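Local coordinates for L-fuculose phosphate aldolase (Streptococcus pneumoniae, PDB 4C24), which is a class II aldolase of the aldolase and adducin family that carries a zinc ion bound by histidines, at residues Leu25-Arg38 / Tyr87-Thr101. Numbering follows the deposited sequence. Where two conformers were deposited one is given.
Sequences LTKGTGGNLSVFDR and YQTRDDIDAIIHAHT. With ZN (zinc ion), chain B; SO4 (sulfate ion), chain E.
Asn-32 and His-98 pair through two backbone hydrogen bonds in the middle of the mixed sheet. Three more follow along the antiparallel ladder of strands 32-37 and 95-99, the last from Phe-36 N to Asp-94 O, just before strand 95-99. The packing is tight around Tyr-87. Phe-36 CB sits over the centre of the Tyr-87 ring, 3.3 Å from its centroid, and Ile-96 CD1 covers the opposite face. The Phe-36 and Tyr-87 rings are near parallel but slid apart, their planes at 17°. Tyr-87 OH hydrogen-bonds Ser-34 OG at 2.6 Å; Ser-34 OG also bonds His-83. Arg-38, bent at chi2 (-81°), turns its guanidinium back to the loop after helix 80-89. Arg-38 NE gives Asp-94 OD1 a nearly straight hydrogen bond (2.9 Å), part of a salt bridge; NE meets OD1 on the syn side, 26° out of the carboxylate plane. NH1 bonds Tyr-87 O and NH2 bonds Ile-93 O, so three acceptors along its edge hold the guanidinium. Beyond the buried rings, Arg-38 is partly exposed and Asp-91, whose CA lies over one guanidinium face, is exposed. Elsewhere water 1 links Thr-26 OG1, Thr-29 O and His-100 N. Asn-32 ND2 donates to sulfate O4 (2.9 Å), while OD1 is bonded by His-83. His-98 NE2 and His-100 NE2 each bind zinc at 2.0 Å. With His-160 and water 3 they complete the metal site of an AraD-like class II aldolase fold.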
loop_
_atom_site.group_PDB
_atom_site.type_symbol
_atom_site.label_atom_id
_atom_site.label_comp_id
_atom_site.label_asym_id
_atom_site.label_seq_id
_atom_site.Cartn_x
_atom_site.Cartn_y
_atom_site.Cartn_z
ATOM N N LEU A 25 2.326 9.953 2.389
ATOM C CA LEU A 25 1.552 10.845 1.514
ATOM C C LEU A 25 2.362 11.233 0.281
ATOM O O LEU A 25 1.827 11.318 -0.826
ATOM C CB LEU A 25 1.086 12.090 2.260
ATOM C CG LEU A 25 -0.199 11.903 3.052
ATOM C CD1 LEU A 25 -0.368 13.070 4.024
ATOM C CD2 LEU A 25 -1.412 11.773 2.114
ATOM N N THR A 26 3.658 11.477 0.461
ATOM C CA THR A 26 4.531 11.798 -0.667
ATOM C C THR A 26 5.950 11.350 -0.356
ATOM O O THR A 26 6.267 11.083 0.797
ATOM C CB THR A 26 4.460 13.304 -1.032
ATOM O OG1 THR A 26 5.344 13.589 -2.125
ATOM C CG2 THR A 26 4.838 14.169 0.146
ATOM N N LYS A 27 6.785 11.245 -1.385
ATOM C CA LYS A 27 8.216 11.027 -1.191
ATOM C C LYS A 27 8.945 12.345 -0.880
ATOM O O LYS A 27 10.094 12.339 -0.431
ATOM C CB LYS A 27 8.825 10.353 -2.422
ATOM N N GLY A 28 8.265 13.467 -1.120
ATOM C CA GLY A 28 8.830 14.799 -0.903
ATOM C C GLY A 28 9.175 15.599 -2.147
ATOM O O GLY A 28 9.196 16.834 -2.115
ATOM N N THR A 29 9.454 14.909 -3.247
ATOM C CA THR A 29 9.909 15.593 -4.455
ATOM C C THR A 29 8.818 16.525 -4.965
ATOM O O THR A 29 7.645 16.137 -5.053
ATOM C CB THR A 29 10.332 14.608 -5.572
ATOM O OG1 THR A 29 9.170 13.993 -6.147
ATOM C CG2 THR A 29 11.288 13.534 -5.025
ATOM N N GLY A 30 9.210 17.764 -5.251
ATOM C CA GLY A 30 8.290 18.787 -5.728
ATOM C C GLY A 30 7.310 19.285 -4.681
ATOM O O GLY A 30 6.479 20.135 -4.991
ATOM N N GLY A 31 7.412 18.758 -3.451
ATOM C CA GLY A 31 6.529 19.132 -2.341
ATOM C C GLY A 31 7.141 20.240 -1.511
ATOM O O GLY A 31 8.356 20.427 -1.513
ATOM N N ASN A 32 6.303 20.998 -0.824
ATOM C CA ASN A 32 6.816 22.170 -0.071
ATOM C C ASN A 32 5.823 22.598 0.983
ATOM O O ASN A 32 4.635 22.325 0.891
ATOM C CB ASN A 32 7.253 23.351 -0.977
ATOM C CG ASN A 32 6.543 23.349 -2.317
ATOM O OD1 ASN A 32 5.421 23.831 -2.415
ATOM N ND2 ASN A 32 7.193 22.800 -3.345
ATOM N N LEU A 33 6.321 23.260 2.020
ATOM C CA LEU A 33 5.481 23.714 3.106
ATOM C C LEU A 33 5.874 25.135 3.435
ATOM O O LEU A 33 7.051 25.521 3.317
ATOM C CB LEU A 33 5.678 22.881 4.387
ATOM C CG LEU A 33 5.461 21.376 4.292
ATOM C CD1 LEU A 33 6.676 20.654 3.699
ATOM C CD2 LEU A 33 5.076 20.781 5.630
ATOM N N SER A 34 4.894 25.883 3.911
ATOM C CA SER A 34 5.146 27.227 4.370
ATOM C C SER A 34 4.212 27.607 5.500
ATOM O O SER A 34 3.155 26.990 5.716
ATOM C CB SER A 34 4.976 28.205 3.213
ATOM O OG SER A 34 3.612 28.379 2.915
ATOM N N VAL A 35 4.658 28.624 6.246
ATOM C CA VAL A 35 3.814 29.290 7.219
ATOM C C VAL A 35 3.961 30.786 7.028
ATOM O O VAL A 35 5.019 31.277 6.626
ATOM C CB VAL A 35 4.165 28.952 8.697
ATOM C CG1 VAL A 35 3.601 27.595 9.099
ATOM C CG2 VAL A 35 5.668 29.067 8.950
ATOM N N PHE A 36 2.886 31.504 7.327
ATOM C CA PHE A 36 2.881 32.957 7.267
ATOM C C PHE A 36 2.608 33.527 8.650
ATOM O O PHE A 36 1.630 33.169 9.301
ATOM C CB PHE A 36 1.811 33.441 6.277
ATOM C CG PHE A 36 1.957 34.889 5.897
ATOM C CD1 PHE A 36 3.014 35.300 5.089
ATOM C CD2 PHE A 36 1.049 35.838 6.350
ATOM C CE1 PHE A 36 3.163 36.637 4.737
ATOM C CE2 PHE A 36 1.190 37.177 5.992
ATOM C CZ PHE A 36 2.252 37.570 5.200
ATOM N N ASP A 37 3.497 34.415 9.095
ATOM C CA ASP A 37 3.334 35.103 10.367
ATOM C C ASP A 37 2.638 36.417 10.030
ATOM O O ASP A 37 3.233 37.274 9.358
ATOM C CB ASP A 37 4.731 35.321 10.963
ATOM C CG ASP A 37 4.712 35.999 12.318
ATOM O OD1 ASP A 37 3.847 36.857 12.587
ATOM O OD2 ASP A 37 5.612 35.661 13.127
ATOM N N ARG A 38 1.384 36.574 10.461
ATOM C CA ARG A 38 0.586 37.776 10.127
ATOM C C ARG A 38 1.041 39.063 10.806
ATOM O O ARG A 38 0.868 40.150 10.256
ATOM C CB ARG A 38 -0.899 37.566 10.431
ATOM C CG ARG A 38 -1.559 36.512 9.572
ATOM C CD ARG A 38 -1.945 37.077 8.226
ATOM N NE ARG A 38 -2.375 35.991 7.368
ATOM C CZ ARG A 38 -2.620 36.099 6.072
ATOM N NH1 ARG A 38 -2.492 37.270 5.459
ATOM N NH2 ARG A 38 -2.995 35.019 5.395
ATOM N N TYR A 87 -1.171 33.853 0.688
ATOM C CA TYR A 87 -1.142 34.687 1.862
ATOM C C TYR A 87 -1.475 36.152 1.572
ATOM O O TYR A 87 -2.041 36.844 2.413
ATOM C CB TYR A 87 0.225 34.598 2.508
ATOM C CG TYR A 87 0.589 33.226 2.986
ATOM C CD1 TYR A 87 -0.280 32.491 3.774
ATOM C CD2 TYR A 87 1.805 32.641 2.601
ATOM C CE1 TYR A 87 0.073 31.229 4.243
ATOM C CE2 TYR A 87 2.169 31.369 3.048
ATOM C CZ TYR A 87 1.316 30.673 3.881
ATOM O OH TYR A 87 1.666 29.418 4.332
ATOM N N GLN A 88 -1.125 36.610 0.370
ATOM C CA GLN A 88 -1.429 37.958 -0.096
ATOM C C GLN A 88 -2.907 38.192 -0.306
ATOM O O GLN A 88 -3.341 39.325 -0.243
ATOM C CB GLN A 88 -0.746 38.218 -1.433
ATOM C CG GLN A 88 0.764 38.367 -1.350
ATOM C CD GLN A 88 1.416 38.447 -2.709
ATOM O OE1 GLN A 88 0.747 38.266 -3.731
ATOM N NE2 GLN A 88 2.711 38.713 -2.744
ATOM N N THR A 89 -3.661 37.129 -0.586
ATOM C CA THR A 89 -5.043 37.305 -1.054
ATOM C C THR A 89 -6.093 36.735 -0.099
ATOM O O THR A 89 -7.298 36.960 -0.288
ATOM C CB THR A 89 -5.236 36.674 -2.464
ATOM O OG1 THR A 89 -4.921 35.282 -2.421
ATOM C CG2 THR A 89 -4.360 37.354 -3.507
ATOM N N ARG A 90 -5.636 35.989 0.913
ATOM C CA ARG A 90 -6.502 35.312 1.865
ATOM C C ARG A 90 -6.003 35.542 3.274
ATOM O O ARG A 90 -4.836 35.285 3.545
ATOM C CB ARG A 90 -6.449 33.813 1.616
ATOM C CG ARG A 90 -6.771 33.467 0.191
ATOM C CD ARG A 90 -7.098 32.022 0.075
ATOM N NE ARG A 90 -8.101 31.517 1.014
ATOM C CZ ARG A 90 -8.883 30.493 0.685
ATOM N NH1 ARG A 90 -8.781 29.992 -0.537
ATOM N NH2 ARG A 90 -9.755 29.991 1.538
ATOM N N ASP A 91 -6.905 36.010 4.134
ATOM C CA ASP A 91 -6.587 36.243 5.541
ATOM C C ASP A 91 -6.835 35.003 6.415
ATOM O O ASP A 91 -6.449 34.984 7.598
ATOM C CB ASP A 91 -7.376 37.451 6.074
ATOM C CG ASP A 91 -8.885 37.311 5.869
ATOM O OD1 ASP A 91 -9.326 36.277 5.323
ATOM O OD2 ASP A 91 -9.633 38.237 6.256
ATOM N N ASP A 92 -7.496 33.997 5.848
ATOM C CA ASP A 92 -7.903 32.798 6.578
ATOM C C ASP A 92 -6.932 31.621 6.508
ATOM O O ASP A 92 -7.225 30.543 7.038
ATOM C CB ASP A 92 -9.308 32.344 6.129
ATOM C CG ASP A 92 -9.387 31.993 4.636
ATOM O OD1 ASP A 92 -8.574 32.483 3.828
ATOM O OD2 ASP A 92 -10.313 31.230 4.262
ATOM N N ILE A 93 -5.791 31.831 5.857
ATOM C CA ILE A 93 -4.817 30.776 5.607
ATOM C C ILE A 93 -3.484 31.243 6.158
ATOM O O ILE A 93 -2.973 32.249 5.708
ATOM C CB ILE A 93 -4.667 30.520 4.085
ATOM C CG1 ILE A 93 -5.965 29.972 3.491
ATOM C CG2 ILE A 93 -3.499 29.593 3.798
ATOM C CD1 ILE A 93 -6.462 28.713 4.165
ATOM N N ASP A 94 -2.929 30.521 7.127
ATOM C CA ASP A 94 -1.609 30.878 7.678
ATOM C C ASP A 94 -0.555 29.781 7.495
ATOM O O ASP A 94 0.598 29.918 7.940
ATOM C CB ASP A 94 -1.698 31.271 9.163
ATOM C CG ASP A 94 -2.421 32.598 9.399
ATOM O OD1 ASP A 94 -2.651 33.359 8.440
ATOM O OD2 ASP A 94 -2.750 32.901 10.567
ATOM N N ALA A 95 -0.939 28.667 6.882
ATOM C CA ALA A 95 0.002 27.598 6.618
ATOM C C ALA A 95 -0.461 26.865 5.383
ATOM O O ALA A 95 -1.669 26.684 5.209
ATOM C CB ALA A 95 0.085 26.644 7.794
ATOM N N ILE A 96 0.490 26.433 4.563
ATOM C CA ILE A 96 0.179 25.805 3.276
ATOM C C ILE A 96 1.081 24.616 3.057
ATOM O O ILE A 96 2.312 24.668 3.332
ATOM C CB ILE A 96 0.377 26.810 2.128
ATOM C CG1 ILE A 96 -0.642 27.922 2.276
ATOM C CG2 ILE A 96 0.216 26.145 0.750
ATOM C CD1 ILE A 96 -0.467 29.100 1.333
ATOM N N ILE A 97 0.505 23.537 2.533
ATOM C CA ILE A 97 1.280 22.396 2.138
ATOM C C ILE A 97 0.979 22.081 0.703
ATOM O O ILE A 97 -0.217 22.050 0.316
ATOM C CB ILE A 97 0.969 21.164 3.012
ATOM C CG1 ILE A 97 1.359 21.455 4.488
ATOM C CG2 ILE A 97 1.683 19.934 2.460
ATOM C CD1 ILE A 97 1.005 20.331 5.441
ATOM N N HIS A 98 2.033 21.893 -0.084
ATOM C CA HIS A 98 1.905 21.376 -1.458
ATOM C C HIS A 98 2.551 20.004 -1.513
ATOM O O HIS A 98 3.679 19.781 -1.006
ATOM C CB HIS A 98 2.546 22.336 -2.446
ATOM C CG HIS A 98 2.816 21.744 -3.802
ATOM N ND1 HIS A 98 1.804 21.345 -4.650
ATOM C CD2 HIS A 98 3.977 21.486 -4.452
ATOM C CE1 HIS A 98 2.335 20.860 -5.759
ATOM N NE2 HIS A 98 3.653 20.953 -5.681
ATOM N N ALA A 99 1.846 19.049 -2.112
ATOM C CA ALA A 99 2.333 17.702 -2.182
ATOM C C ALA A 99 1.960 17.051 -3.490
ATOM O O ALA A 99 0.982 17.468 -4.102
ATOM C CB ALA A 99 1.793 16.883 -1.020
ATOM N N HIS A 100 2.740 16.076 -3.919
ATOM C CA HIS A 100 2.376 15.220 -5.059
ATOM C C HIS A 100 1.912 13.920 -4.443
ATOM O O HIS A 100 2.714 13.016 -4.180
ATOM C CB HIS A 100 3.570 14.994 -5.976
ATOM C CG HIS A 100 4.179 16.258 -6.517
ATOM N ND1 HIS A 100 5.096 16.255 -7.539
ATOM C CD2 HIS A 100 3.996 17.559 -6.176
ATOM C CE1 HIS A 100 5.492 17.503 -7.772
ATOM N NE2 HIS A 100 4.807 18.314 -6.981
ATOM N N THR A 101 0.631 13.864 -4.099
ATOM C CA THR A 101 0.092 12.663 -3.490
ATOM C C THR A 101 -0.337 11.650 -4.565
ATOM O O THR A 101 0.063 11.766 -5.743
ATOM C CB THR A 101 -1.026 13.006 -2.499
ATOM O OG1 THR A 101 -2.137 13.539 -3.234
ATOM C CG2 THR A 101 -0.540 14.001 -1.421
HETATM ZN ZN ZN B . 4.914 20.304 -7.071
HETATM S S SO4 E . 10.785 22.362 -4.521
HETATM O O1 SO4 E . 11.524 23.444 -5.205
HETATM O O2 SO4 E . 9.771 21.884 -5.467
HETATM O O3 SO4 E . 11.812 21.346 -4.217
HETATM O O4 SO4 E . 10.104 22.856 -3.304
HETATM O O HOH W 1 5.452 16.051 -2.993
HETATM O O HOH W 2 5.165 11.976 -4.161
HETATM O O HOH W 3 6.492 21.559 -7.615
#